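Local coordinates for protein 4-oxalmesaconate hydratase (Pseudomonas putida, PDB 5CGZ) that catalyses the zinc-dependent hydration of the enol form of oxalomesaconate to 4-carboxy-4-hydroxy-2-oxoadipate, the third step of gallate degradation, at residues 114-119 with 164-169; 3-8 with 108-113; 153-158 with 228-233. All blocks are in the same frame, centred on the assembly; numbering follows the deposited sequence.

Contact 1 (114-119 with 164-169)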
ATOM      1  N   SER A 114      11.086  -3.109 -13.604  1.00 29.16           N
ATOM      2  CA  SER A 114      10.081  -2.999 -12.549  1.00 28.62           C
ATOM      3  C   SER A 114       8.788  -3.672 -12.994  1.00 29.59           C
ATOM      4  O   SER A 114       8.511  -3.760 -14.194  1.00 29.15           O
ATOM      5  CB  SER A 114       9.821  -1.523 -12.195  1.00 30.31           C
ATOM      6  OG  SER A 114       9.297  -0.810 -13.310  1.00 32.53           O
ATOM      7  N   LEU A 115       7.986  -4.126 -12.036  1.00 30.71           N
ATOM      8  CA  LEU A 115       6.750  -4.851 -12.353  1.00 31.07           C
ATOM      9  C   LEU A 115       5.587  -3.918 -12.681  1.00 35.07           C
ATOM     10  O   LEU A 115       4.551  -4.362 -13.152  1.00 35.80           O
ATOM     11  CB  LEU A 115       6.363  -5.788 -11.201  1.00 36.49           C
ATOM     12  CG  LEU A 115       6.946  -7.202 -11.376  1.00 37.88           C
ATOM     13  CD1 LEU A 115       6.424  -8.175 -10.347  1.00 45.75           C
ATOM     14  CD2 LEU A 115       6.648  -7.723 -12.789  1.00 41.94           C
ATOM     15  N   LYS A 116       5.757  -2.625 -12.428  1.00 30.89           N
ATOM     16  CA  LYS A 116       4.798  -1.636 -12.897  1.00 30.30           C
ATOM     17  C   LYS A 116       5.537  -0.594 -13.717  1.00 32.43           C
ATOM     18  O   LYS A 116       6.683  -0.252 -13.415  1.00 29.03           O
ATOM     19  CB  LYS A 116       4.055  -0.972 -11.735  1.00 32.36           C
ATOM     20  CG  LYS A 116       3.213  -1.941 -10.920  1.00 45.63           C
ATOM     21  CD  LYS A 116       2.338  -1.198  -9.915  1.00 63.15           C
ATOM     22  CE  LYS A 116       1.422  -2.147  -9.140  1.00 64.52           C
ATOM     23  NZ  LYS A 116       0.405  -1.407  -8.326  1.00 71.65           N
ATOM     24  N   ASP A 117       4.876  -0.094 -14.757  1.00 29.88           N
ATOM     25  CA  ASP A 117       5.454   0.936 -15.606  1.00 31.18           C
ATOM     26  C   ASP A 117       4.357   1.529 -16.474  1.00 35.79           C
ATOM     27  O   ASP A 117       4.030   0.983 -17.530  1.00 33.49           O
ATOM     28  CB  ASP A 117       6.571   0.358 -16.472  1.00 29.78           C
ATOM     29  CG  ASP A 117       7.384   1.432 -17.179  1.00 35.83           C
ATOM     30  OD1 ASP A 117       6.870   2.557 -17.398  1.00 33.93           O
ATOM     31  OD2 ASP A 117       8.551   1.143 -17.512  1.00 33.59           O
ATOM     32  N   PRO A 118       3.773   2.642 -16.017  1.00 35.23           N
ATOM     33  CA  PRO A 118       2.686   3.284 -16.767  1.00 32.19           C
ATOM     34  C   PRO A 118       3.168   3.929 -18.072  1.00 30.42           C
ATOM     35  O   PRO A 118       2.347   4.425 -18.840  1.00 31.81           O
ATOM     36  CB  PRO A 118       2.144   4.338 -15.786  1.00 31.62           C
ATOM     37  CG  PRO A 118       3.201   4.516 -14.740  1.00 37.96           C
ATOM     38  CD  PRO A 118       3.987   3.238 -14.683  1.00 31.78           C
ATOM     39  N   TYR A 119       4.471   3.908 -18.333  1.00 29.92           N
ATOM     40  CA  TYR A 119       4.985   4.493 -19.571  1.00 35.01           C
ATOM     41  C   TYR A 119       5.359   3.444 -20.619  1.00 35.80           C
ATOM     42  O   TYR A 119       5.589   3.782 -21.780  1.00 33.06           O
ATOM     43  CB  TYR A 119       6.180   5.400 -19.263  1.00 29.73           C
ATOM     44  CG  TYR A 119       5.754   6.512 -18.345  1.00 32.73           C
ATOM     45  CD1 TYR A 119       5.188   7.679 -18.855  1.00 30.40           C
ATOM     46  CD2 TYR A 119       5.851   6.370 -16.959  1.00 28.17           C
ATOM     47  CE1 TYR A 119       4.755   8.704 -18.001  1.00 30.14           C
ATOM     48  CE2 TYR A 119       5.419   7.378 -16.100  1.00 30.66           C
ATOM     49  CZ  TYR A 119       4.872   8.543 -16.625  1.00 31.41           C
ATOM     50  OH  TYR A 119       4.450   9.544 -15.768  1.00 29.40           O
ATOM     51  N   GLN A 164       6.672   6.964 -10.259  1.00 25.95           N
ATOM     52  CA  GLN A 164       5.447   6.657 -10.998  1.00 28.70           C
ATOM     53  C   GLN A 164       5.309   5.143 -11.150  1.00 33.93           C
ATOM     54  O   GLN A 164       4.207   4.629 -11.285  1.00 31.37           O
ATOM     55  CB  GLN A 164       5.425   7.325 -12.386  1.00 26.63           C
ATOM     56  CG  GLN A 164       5.723   8.838 -12.391  1.00 26.38           C
ATOM     57  CD  GLN A 164       4.869   9.615 -11.418  1.00 31.10           C
ATOM     58  OE1 GLN A 164       3.742   9.216 -11.102  1.00 29.23           O
ATOM     59  NE2 GLN A 164       5.401  10.739 -10.929  1.00 29.55           N
ATOM     60  N   CYS A 165       6.436   4.435 -11.125  1.00 31.03           N
ATOM     61  CA  CYS A 165       6.429   2.976 -11.228  1.00 30.58           C
ATOM     62  C   CYS A 165       6.287   2.288  -9.874  1.00 31.39           C
ATOM     63  O   CYS A 165       6.307   1.062  -9.804  1.00 33.80           O
ATOM     64  CB  CYS A 165       7.704   2.484 -11.915  1.00 28.39           C
ATOM     65  SG  CYS A 165       7.857   3.039 -13.624  1.00 30.31           S
ATOM     66  N   GLU A 166       6.163   3.073  -8.806  1.00 28.21           N
ATOM     67  CA  GLU A 166       6.105   2.533  -7.442  1.00 33.11           C
ATOM     68  C   GLU A 166       7.317   1.648  -7.135  1.00 33.46           C
ATOM     69  O   GLU A 166       7.223   0.610  -6.482  1.00 31.79           O
ATOM     70  CB  GLU A 166       4.797   1.769  -7.234  1.00 32.29           C
ATOM     71  CG  GLU A 166       3.569   2.682  -7.343  1.00 43.20           C
ATOM     72  CD  GLU A 166       2.258   1.918  -7.475  1.00 58.52           C
ATOM     73  OE1 GLU A 166       2.067   0.922  -6.751  1.00 54.88           O
ATOM     74  OE2 GLU A 166       1.422   2.314  -8.316  1.00 69.18           O
ATOM     75  N   TRP A 167       8.470   2.099  -7.600  1.00 30.13           N
ATOM     76  CA  TRP A 167       9.715   1.372  -7.446  1.00 28.77           C
ATOM     77  C   TRP A 167      10.547   2.060  -6.369  1.00 32.36           C
ATOM     78  O   TRP A 167      10.634   3.288  -6.329  1.00 30.41           O
ATOM     79  CB  TRP A 167      10.440   1.335  -8.794  1.00 28.13           C
ATOM     80  CG  TRP A 167      11.814   0.721  -8.836  1.00 28.74           C
ATOM     81  CD1 TRP A 167      12.126  -0.575  -9.169  1.00 27.10           C
ATOM     82  CD2 TRP A 167      13.067   1.387  -8.606  1.00 25.40           C
ATOM     83  NE1 TRP A 167      13.490  -0.749  -9.152  1.00 28.18           N
ATOM     84  CE2 TRP A 167      14.089   0.430  -8.809  1.00 27.72           C
ATOM     85  CE3 TRP A 167      13.420   2.692  -8.255  1.00 25.59           C
ATOM     86  CZ2 TRP A 167      15.442   0.745  -8.665  1.00 27.40           C
ATOM     87  CZ3 TRP A 167      14.769   3.001  -8.116  1.00 25.91           C
ATOM     88  CH2 TRP A 167      15.761   2.033  -8.319  1.00 28.15           C
ATOM     89  N   ARG A 168      11.130   1.270  -5.479  1.00 30.69           N
ATOM     90  CA  ARG A 168      11.993   1.801  -4.435  1.00 33.67           C
ATOM     91  C   ARG A 168      13.294   1.007  -4.413  1.00 32.42           C
ATOM     92  O   ARG A 168      13.263  -0.211  -4.334  1.00 30.88           O
ATOM     93  CB  ARG A 168      11.311   1.725  -3.055  1.00 30.97           C
ATOM     94  CG  ARG A 168      12.241   2.160  -1.903  1.00 28.45           C
ATOM     95  CD  ARG A 168      11.601   2.004  -0.518  1.00 32.51           C
ATOM     96  NE  ARG A 168      11.573   0.615  -0.053  1.00 42.34           N
ATOM     97  CZ  ARG A 168      12.557   0.001   0.618  1.00 48.85           C
ATOM     98  NH1 ARG A 168      12.394  -1.265   0.995  1.00 46.57           N
ATOM     99  NH2 ARG A 168      13.701   0.629   0.916  1.00 39.25           N
ATOM    100  N   PRO A 169      14.442   1.687  -4.470  1.00 29.63           N
ATOM    101  CA  PRO A 169      15.665   0.877  -4.382  1.00 29.56           C
ATOM    102  C   PRO A 169      15.901   0.433  -2.944  1.00 31.19           C
ATOM    103  O   PRO A 169      16.025   1.295  -2.086  1.00 31.79           O
ATOM    104  CB  PRO A 169      16.763   1.836  -4.860  1.00 27.58           C
ATOM    105  CG  PRO A 169      16.240   3.219  -4.500  1.00 28.85           C
ATOM    106  CD  PRO A 169      14.713   3.136  -4.559  1.00 26.49           C
TER
HETATM  107  O   HOH W   1       7.282  -1.559  -9.695  1.00 37.81           O
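Cys165 is central to this loop-to-loop contact, with 82 Å² of its surface buried by 114-119. Its CB rests 3.3 Å from Lys116 O, and its SG, turned anti to the carbonyl carbon (chi1 -64°), reaches to 3.8 Å from Asp117 CA. Lys116 O is also gripped from its own segment by Ser114 OG at 2.7 Å, the donor tilted 29° from the carbonyl plane. Beside this, Pro118 CG leans on Gln164 O, and Gln164 CB meets the edge of the Tyr119 ring at CE2, 3.7 Å away and near the ring plane.

The exposed side is looser. Lys116 NZ and Glu166 OE1 form a salt bridge of 3.3 Å, the amine meeting OE1 on its syn side, 33° out of the carboxylate plane, and a water donates to Cys165 O while its bond from Lys116 N is weak.

An Asx turn, Tyr119 N to Asp117 OD1 at 2.9 Å, shapes the loop just ahead of the zinc ligand His123, whose ND1 is hydrogen-bonded to Asp117 OD2; Asp117 is thus second-shell. Residues 114-119 lead from strand 110-112 into helix 122-138, while 164-169 lie between strands 154-157 and 171-174, with Trp167 packed on Arg206 of helix 193-212.

Contact 2 (3-8 with 108-113)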
ATOM      1  N   SER A   3      28.211 -16.916 -12.806  0.88 35.50           N
ATOM      2  CA  SER A   3      27.453 -16.299 -13.888  0.88 34.41           C
ATOM      3  C   SER A   3      26.259 -15.507 -13.357  0.88 33.30           C
ATOM      4  O   SER A   3      25.864 -15.660 -12.201  0.88 32.29           O
ATOM      5  CB  SER A   3      26.977 -17.374 -14.861  0.88 35.93           C
ATOM      6  OG  SER A   3      25.993 -18.187 -14.237  0.88 39.52           O
ATOM      7  N   ALA A   4      25.691 -14.657 -14.207  1.00 33.13           N
ATOM      8  CA  ALA A   4      24.474 -13.922 -13.860  1.00 36.04           C
ATOM      9  C   ALA A   4      23.779 -13.477 -15.137  1.00 35.86           C
ATOM     10  O   ALA A   4      24.376 -13.483 -16.220  1.00 32.25           O
ATOM     11  CB  ALA A   4      24.786 -12.713 -12.947  1.00 29.91           C
ATOM     12  N   LEU A   5      22.517 -13.086 -15.002  1.00 31.97           N
ATOM     13  CA  LEU A   5      21.641 -12.892 -16.144  1.00 28.22           C
ATOM     14  C   LEU A   5      20.933 -11.543 -16.095  1.00 32.54           C
ATOM     15  O   LEU A   5      20.449 -11.113 -15.038  1.00 31.27           O
ATOM     16  CB  LEU A   5      20.602 -14.024 -16.195  1.00 26.59           C
ATOM     17  CG  LEU A   5      19.536 -13.924 -17.289  1.00 30.51           C
ATOM     18  CD1 LEU A   5      20.181 -14.105 -18.669  1.00 30.04           C
ATOM     19  CD2 LEU A   5      18.420 -14.947 -17.063  1.00 27.96           C
ATOM     20  N   VAL A   6      20.862 -10.885 -17.243  1.00 28.96           N
ATOM     21  CA  VAL A   6      20.088  -9.659 -17.366  1.00 28.21           C
ATOM     22  C   VAL A   6      19.021  -9.874 -18.433  1.00 31.38           C
ATOM     23  O   VAL A   6      19.336 -10.283 -19.550  1.00 32.44           O
ATOM     24  CB  VAL A   6      20.986  -8.454 -17.728  1.00 30.92           C
ATOM     25  CG1 VAL A   6      20.152  -7.181 -17.916  1.00 27.04           C
ATOM     26  CG2 VAL A   6      22.044  -8.263 -16.659  1.00 25.13           C
ATOM     27  N   VAL A   7      17.758  -9.641 -18.085  1.00 30.75           N
ATOM     28  CA  VAL A   7      16.675  -9.735 -19.068  1.00 25.78           C
ATOM     29  C   VAL A   7      16.136  -8.347 -19.419  1.00 36.32           C
ATOM     30  O   VAL A   7      15.464  -7.696 -18.614  1.00 28.93           O
ATOM     31  CB  VAL A   7      15.532 -10.616 -18.573  1.00 30.72           C
ATOM     32  CG1 VAL A   7      14.465 -10.752 -19.658  1.00 29.94           C
ATOM     33  CG2 VAL A   7      16.069 -11.983 -18.181  1.00 29.15           C
ATOM     34  N   SER A   8      16.449  -7.920 -20.637  1.00 29.31           N
ATOM     35  CA  SER A   8      16.183  -6.576 -21.129  1.00 32.12           C
ATOM     36  C   SER A   8      15.011  -6.597 -22.119  1.00 34.54           C
ATOM     37  O   SER A   8      15.051  -7.348 -23.094  1.00 36.41           O
ATOM     38  CB  SER A   8      17.464  -6.040 -21.786  1.00 31.47           C
ATOM     39  OG  SER A   8      17.340  -4.707 -22.216  1.00 34.92           O
ATOM     40  N   GLU A 108      23.634 -16.574 -10.870  1.00 29.75           N
ATOM     41  CA  GLU A 108      23.602 -16.355  -9.426  1.00 31.88           C
ATOM     42  C   GLU A 108      22.592 -15.287  -9.050  1.00 32.86           C
ATOM     43  O   GLU A 108      22.128 -15.238  -7.910  1.00 31.11           O
ATOM     44  CB  GLU A 108      24.973 -15.940  -8.899  1.00 31.82           C
ATOM     45  CG  GLU A 108      25.977 -17.079  -8.802  1.00 41.10           C
ATOM     46  CD  GLU A 108      27.284 -16.624  -8.171  1.00 48.52           C
ATOM     47  OE1 GLU A 108      27.303 -15.561  -7.487  1.00 43.22           O
ATOM     48  OE2 GLU A 108      28.296 -17.324  -8.362  1.00 46.15           O
ATOM     49  N   PHE A 109      22.285 -14.411 -10.001  1.00 29.29           N
ATOM     50  CA  PHE A 109      21.248 -13.406  -9.791  1.00 28.01           C
ATOM     51  C   PHE A 109      20.724 -12.940 -11.139  1.00 34.17           C
ATOM     52  O   PHE A 109      21.349 -13.189 -12.178  1.00 30.01           O
ATOM     53  CB  PHE A 109      21.771 -12.223  -8.950  1.00 30.66           C
ATOM     54  CG  PHE A 109      22.869 -11.414  -9.614  1.00 28.31           C
ATOM     55  CD1 PHE A 109      22.560 -10.357 -10.461  1.00 25.80           C
ATOM     56  CD2 PHE A 109      24.207 -11.692  -9.358  1.00 29.26           C
ATOM     57  CE1 PHE A 109      23.565  -9.600 -11.061  1.00 28.72           C
ATOM     58  CE2 PHE A 109      25.220 -10.941  -9.950  1.00 31.21           C
ATOM     59  CZ  PHE A 109      24.899  -9.895 -10.807  1.00 30.07           C
ATOM     60  N   VAL A 110      19.563 -12.290 -11.115  1.00 32.27           N
ATOM     61  CA  VAL A 110      18.911 -11.818 -12.331  1.00 26.10           C
ATOM     62  C   VAL A 110      18.524 -10.345 -12.206  1.00 29.62           C
ATOM     63  O   VAL A 110      18.005  -9.917 -11.174  1.00 28.52           O
ATOM     64  CB  VAL A 110      17.649 -12.641 -12.639  1.00 25.15           C
ATOM     65  CG1 VAL A 110      17.091 -12.267 -14.013  1.00 24.95           C
ATOM     66  CG2 VAL A 110      17.960 -14.125 -12.564  1.00 27.51           C
ATOM     67  N   LEU A 111      18.778  -9.569 -13.255  1.00 26.93           N
ATOM     68  CA  LEU A 111      18.326  -8.178 -13.297  1.00 27.44           C
ATOM     69  C   LEU A 111      17.282  -8.014 -14.395  1.00 31.56           C
ATOM     70  O   LEU A 111      17.475  -8.498 -15.515  1.00 31.23           O
ATOM     71  CB  LEU A 111      19.501  -7.228 -13.553  1.00 29.39           C
ATOM     72  CG  LEU A 111      20.754  -7.389 -12.698  1.00 29.04           C
ATOM     73  CD1 LEU A 111      21.732  -6.271 -13.003  1.00 29.52           C
ATOM     74  CD2 LEU A 111      20.378  -7.387 -11.226  1.00 28.84           C
ATOM     75  N   SER A 112      16.171  -7.350 -14.087  1.00 28.69           N
ATOM     76  CA  SER A 112      15.198  -7.026 -15.126  1.00 24.42           C
ATOM     77  C   SER A 112      14.405  -5.779 -14.718  1.00 28.24           C
ATOM     78  O   SER A 112      14.833  -5.043 -13.820  1.00 29.08           O
ATOM     79  CB  SER A 112      14.274  -8.221 -15.407  1.00 27.93           C
ATOM     80  OG  SER A 112      13.585  -8.049 -16.640  1.00 25.59           O
ATOM     81  N   HIS A 113      13.261  -5.550 -15.364  1.00 27.51           N
ATOM     82  CA  HIS A 113      12.497  -4.299 -15.196  1.00 29.80           C
ATOM     83  C   HIS A 113      11.564  -4.291 -13.982  1.00 28.27           C
ATOM     84  O   HIS A 113      11.256  -5.337 -13.422  1.00 27.42           O
ATOM     85  CB  HIS A 113      11.653  -4.018 -16.448  1.00 27.76           C
ATOM     86  CG  HIS A 113      12.454  -3.837 -17.699  1.00 27.70           C
ATOM     87  ND1 HIS A 113      12.805  -2.592 -18.187  1.00 30.85           N
ATOM     88  CD2 HIS A 113      12.954  -4.732 -18.580  1.00 29.27           C
ATOM     89  CE1 HIS A 113      13.492  -2.733 -19.303  1.00 29.08           C
ATOM     90  NE2 HIS A 113      13.597  -4.027 -19.568  1.00 31.33           N
TER
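Ala4 CB sits over the centre of the Phe109 ring, a CH-pi contact 3.5 Å from the centroid and 14° off the ring normal, at one end of a parallel strand pair in the Rossmann-like core of this MshB-family enzyme. The strand axes approach to 4.7 Å at 14°, as neighbouring parallel strands do. Ala4 is a small bump, and the residue that receives it has a chi1 of 65°, which sets Phe109 CG between the backbone N and the carbonyl carbon.

Beyond this pair the side chains alternate between the faces of the sheet. Val6 and Leu111 share one face, where Val6 CG2 settles against Leu111 CB at 4.1 Å. Leu111 also carries its CG to the edge of the Phe109 ring. On the other face Val110 CG1 faces the notch between Leu5 CD2 and Val7 CG2, 4.3 Å from each, a shallow fit that Tyr102 of helix 92-105 covers through Leu5 and Val110.

Backbone bonds fix the register: Leu5 N to Phe109 O, Leu111 N to Leu5 O, and Val7 N to Leu111 O at 2.8 Å, with Glu108 N to Ser3 O before them. At the far end His113, whose NE2 is hydrogen-bonded to Ala9 N, brings its ring edge to Ser8 C. Next to it a side chain takes over the pairing: Ser112 OG, anti to its own backbone N, donates to Val7 O at 2.7 Å.

Contact 3 (153-158 with 228-233)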
ATOM      1  N   PRO A 153      18.670 -14.595  -6.543  1.00 32.10           N
ATOM      2  CA  PRO A 153      17.963 -13.332  -6.308  1.00 31.12           C
ATOM      3  C   PRO A 153      17.576 -12.658  -7.624  1.00 33.69           C
ATOM      4  O   PRO A 153      18.299 -12.748  -8.617  1.00 30.40           O
ATOM      5  CB  PRO A 153      18.987 -12.489  -5.534  1.00 28.97           C
ATOM      6  CG  PRO A 153      19.841 -13.512  -4.815  1.00 32.21           C
ATOM      7  CD  PRO A 153      19.922 -14.700  -5.767  1.00 27.92           C
ATOM      8  N   VAL A 154      16.418 -12.014  -7.634  1.00 30.81           N
ATOM      9  CA  VAL A 154      15.966 -11.253  -8.788  1.00 25.85           C
ATOM     10  C   VAL A 154      15.816  -9.787  -8.361  1.00 29.22           C
ATOM     11  O   VAL A 154      15.307  -9.505  -7.277  1.00 27.12           O
ATOM     12  CB  VAL A 154      14.629 -11.791  -9.331  1.00 28.16           C
ATOM     13  CG1 VAL A 154      14.147 -10.945 -10.518  1.00 24.38           C
ATOM     14  CG2 VAL A 154      14.755 -13.267  -9.725  1.00 23.86           C
ATOM     15  N   TYR A 155      16.271  -8.865  -9.201  1.00 28.86           N
ATOM     16  CA  TYR A 155      16.183  -7.440  -8.899  1.00 30.99           C
ATOM     17  C   TYR A 155      15.577  -6.681 -10.057  1.00 29.85           C
ATOM     18  O   TYR A 155      15.853  -6.993 -11.214  1.00 27.99           O
ATOM     19  CB  TYR A 155      17.561  -6.833  -8.619  1.00 26.90           C
ATOM     20  CG  TYR A 155      18.382  -7.485  -7.529  1.00 27.89           C
ATOM     21  CD1 TYR A 155      19.216  -8.564  -7.818  1.00 25.94           C
ATOM     22  CD2 TYR A 155      18.362  -6.995  -6.226  1.00 26.63           C
ATOM     23  CE1 TYR A 155      19.990  -9.156  -6.832  1.00 25.53           C
ATOM     24  CE2 TYR A 155      19.142  -7.578  -5.223  1.00 29.49           C
ATOM     25  CZ  TYR A 155      19.955  -8.660  -5.540  1.00 33.22           C
ATOM     26  OH  TYR A 155      20.743  -9.253  -4.576  1.00 28.44           O
ATOM     27  N   ALA A 156      14.789  -5.657  -9.749  1.00 26.56           N
ATOM     28  CA  ALA A 156      14.348  -4.712 -10.765  1.00 26.72           C
ATOM     29  C   ALA A 156      15.316  -3.542 -10.772  1.00 32.95           C
ATOM     30  O   ALA A 156      15.521  -2.904  -9.732  1.00 26.78           O
ATOM     31  CB  ALA A 156      12.926  -4.238 -10.495  1.00 29.27           C
ATOM     32  N   PHE A 157      15.936  -3.273 -11.924  1.00 28.33           N
ATOM     33  CA  PHE A 157      16.797  -2.098 -12.024  1.00 31.10           C
ATOM     34  C   PHE A 157      15.916  -0.853 -12.229  1.00 28.16           C
ATOM     35  O   PHE A 157      14.685  -0.963 -12.335  1.00 27.50           O
ATOM     36  CB  PHE A 157      17.860  -2.250 -13.138  1.00 27.23           C
ATOM     37  CG  PHE A 157      17.352  -2.856 -14.426  1.00 28.10           C
ATOM     38  CD1 PHE A 157      16.196  -2.386 -15.039  1.00 31.23           C
ATOM     39  CD2 PHE A 157      18.070  -3.879 -15.052  1.00 29.18           C
ATOM     40  CE1 PHE A 157      15.748  -2.944 -16.248  1.00 30.45           C
ATOM     41  CE2 PHE A 157      17.637  -4.432 -16.246  1.00 28.44           C
ATOM     42  CZ  PHE A 157      16.472  -3.970 -16.846  1.00 28.75           C
ATOM     43  N   GLU A 158      16.536   0.326 -12.256  1.00 28.25           N
ATOM     44  CA  GLU A 158      15.791   1.580 -12.127  1.00 26.08           C
ATOM     45  C   GLU A 158      15.014   1.972 -13.387  1.00 29.10           C
ATOM     46  O   GLU A 158      15.588   2.099 -14.466  1.00 28.92           O
ATOM     47  CB  GLU A 158      16.735   2.722 -11.744  1.00 25.86           C
ATOM     48  CG  GLU A 158      15.986   4.061 -11.551  1.00 27.21           C
ATOM     49  CD  GLU A 158      16.793   5.104 -10.782  1.00 31.97           C
ATOM     50  OE1 GLU A 158      17.842   4.757 -10.185  1.00 32.20           O
ATOM     51  OE2 GLU A 158      16.371   6.275 -10.769  1.00 29.37           O
ATOM     52  N   LEU A 228      18.569  -0.853  -7.008  1.00 26.93           N
ATOM     53  CA  LEU A 228      17.862  -2.090  -7.346  1.00 30.73           C
ATOM     54  C   LEU A 228      16.732  -2.344  -6.354  1.00 31.44           C
ATOM     55  O   LEU A 228      16.871  -2.053  -5.161  1.00 30.29           O
ATOM     56  CB  LEU A 228      18.808  -3.297  -7.329  1.00 30.81           C
ATOM     57  CG  LEU A 228      19.942  -3.508  -8.345  1.00 36.82           C
ATOM     58  CD1 LEU A 228      19.413  -3.531  -9.761  1.00 30.47           C
ATOM     59  CD2 LEU A 228      21.037  -2.476  -8.188  1.00 35.79           C
ATOM     60  N   GLN A 229      15.625  -2.908  -6.830  1.00 28.75           N
ATOM     61  CA  GLN A 229      14.596  -3.395  -5.917  1.00 30.33           C
ATOM     62  C   GLN A 229      14.535  -4.916  -5.956  1.00 29.62           C
ATOM     63  O   GLN A 229      14.266  -5.510  -6.996  1.00 29.48           O
ATOM     64  CB  GLN A 229      13.217  -2.806  -6.245  1.00 30.18           C
ATOM     65  CG  GLN A 229      12.152  -3.269  -5.248  1.00 33.54           C
ATOM     66  CD  GLN A 229      10.942  -2.335  -5.143  1.00 41.59           C
ATOM     67  OE1 GLN A 229      10.561  -1.678  -6.106  1.00 37.09           O
ATOM     68  NE2 GLN A 229      10.338  -2.279  -3.953  1.00 47.68           N
ATOM     69  N   SER A 230      14.769  -5.528  -4.804  1.00 27.46           N
ATOM     70  CA  SER A 230      14.805  -6.979  -4.658  1.00 31.42           C
ATOM     71  C   SER A 230      13.436  -7.605  -4.704  1.00 32.96           C
ATOM     72  O   SER A 230      12.503  -7.106  -4.091  1.00 35.84           O
ATOM     73  CB  SER A 230      15.457  -7.363  -3.327  1.00 27.81           C
ATOM     74  OG  SER A 230      16.681  -6.676  -3.170  1.00 40.40           O
ATOM     75  N   VAL A 231      13.328  -8.730  -5.392  1.00 30.25           N
ATOM     76  CA  VAL A 231      12.076  -9.473  -5.403  1.00 28.03           C
ATOM     77  C   VAL A 231      11.951 -10.386  -4.182  1.00 32.28           C
ATOM     78  O   VAL A 231      10.879 -10.506  -3.607  1.00 27.96           O
ATOM     79  CB  VAL A 231      11.942 -10.313  -6.684  1.00 32.60           C
ATOM     80  CG1 VAL A 231      10.710 -11.203  -6.608  1.00 26.66           C
ATOM     81  CG2 VAL A 231      11.885  -9.391  -7.909  1.00 26.17           C
ATOM     82  N   PHE A 232      13.053 -11.014  -3.775  1.00 29.12           N
ATOM     83  CA  PHE A 232      13.010 -12.007  -2.708  1.00 28.97           C
ATOM     84  C   PHE A 232      13.798 -11.571  -1.479  1.00 30.97           C
ATOM     85  O   PHE A 232      14.752 -10.796  -1.587  1.00 30.37           O
ATOM     86  CB  PHE A 232      13.558 -13.357  -3.199  1.00 29.54           C
ATOM     87  CG  PHE A 232      12.834 -13.898  -4.391  1.00 31.13           C
ATOM     88  CD1 PHE A 232      11.586 -14.488  -4.247  1.00 24.98           C
ATOM     89  CD2 PHE A 232      13.393 -13.801  -5.659  1.00 29.18           C
ATOM     90  CE1 PHE A 232      10.899 -14.978  -5.347  1.00 28.28           C
ATOM     91  CE2 PHE A 232      12.715 -14.286  -6.777  1.00 29.63           C
ATOM     92  CZ  PHE A 232      11.468 -14.870  -6.624  1.00 29.97           C
ATOM     93  N   PRO A 233      13.414 -12.096  -0.306  1.00 29.82           N
ATOM     94  CA  PRO A 233      14.198 -11.884   0.913  1.00 28.97           C
ATOM     95  C   PRO A 233      15.597 -12.476   0.761  1.00 34.96           C
ATOM     96  O   PRO A 233      15.744 -13.576   0.228  1.00 30.54           O
ATOM     97  CB  PRO A 233      13.396 -12.634   1.981  1.00 27.59           C
ATOM     98  CG  PRO A 233      12.644 -13.698   1.202  1.00 28.96           C
ATOM     99  CD  PRO A 233      12.287 -13.031  -0.096  1.00 26.91           C
TER
HETATM  100  O   HOH W   2      15.676 -10.977  -4.904  1.00 28.54           O
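The Phe232 ring takes Val154 CG2 at its edge, in plane and 3.7 Å from CE2, while one face carries CG1 of its own neighbour Val231, 3.6 Å above the plane and over the centre. Val154 and Val231 run alongside each other with their branches aimed alike, CG1 of Val154 against CG2 of Val231. A second ring, that of Tyr155, is approached obliquely by Leu228 CB and by Ser230 OG, the latter 3.3 Å from CE2 and hydrogen-bonded to Asp170 OD1. Tyr155 CG stands anti to its carbonyl carbon (chi1 -55°), a step closer to Ser230 OG than CB. The hydroxyl is hydrogen-bonded to Leu239 O of the fourth subunit. An alanine in place of Tyr155 would probably open a gap beside Leu228 and Ser230 and leave Leu239 O of that subunit without this bond.

Antiparallel pairing underlies these contacts, the strand directions being 146° apart. Ala156 and Gln229 form a hydrogen-bonded pair: Ala156 N donates to Gln229 O at 2.8 Å and Gln229 N to Ala156 O at 2.9 Å. Tyr155 and Ser230 make the adjacent non-hydrogen-bonded pair, where Tyr155 CA comes 3.3 Å from Gln229 O. Past it, Val231 N donates to Val154 O, which also accepts from a water that Phe232 N donates to, so two donors grip that carbonyl.

Strand 154-157 lies between parallel strand 110-112 and antiparallel strand 225-230. Helix 122-138 covers Val154, Val231 and Phe232 through Met127, Gln131 and Arg134, whereas Phe157, its ring edge-to-face with His113, packs on Arg17 and Ala18 of helix 13-27.

Contacts 2 and 3 are successive seams of one mixed sheet, their centres 10 Å apart, stitched by Val110 O to Tyr155 N and Ser112 O to Phe157 N, each 2.8 Å. Contact 1 grows from the end of contact 2, since Ser114 follows His113 directly, although their centres stand 18 Å apart. It meets contact 3, whose centre is 12 Å from its own, where Trp167 NE1 lies 3.0 Å from Ala156 O and Arg168 N 3.1 Å from Gln229 OE1. The zinc ion, held by His10, Asp13, Glu44 and His123, is about 4 Å from the nearest side-chain atom of His113, about 7 Å from that of Asp117 and about 8 Å from that of Phe157.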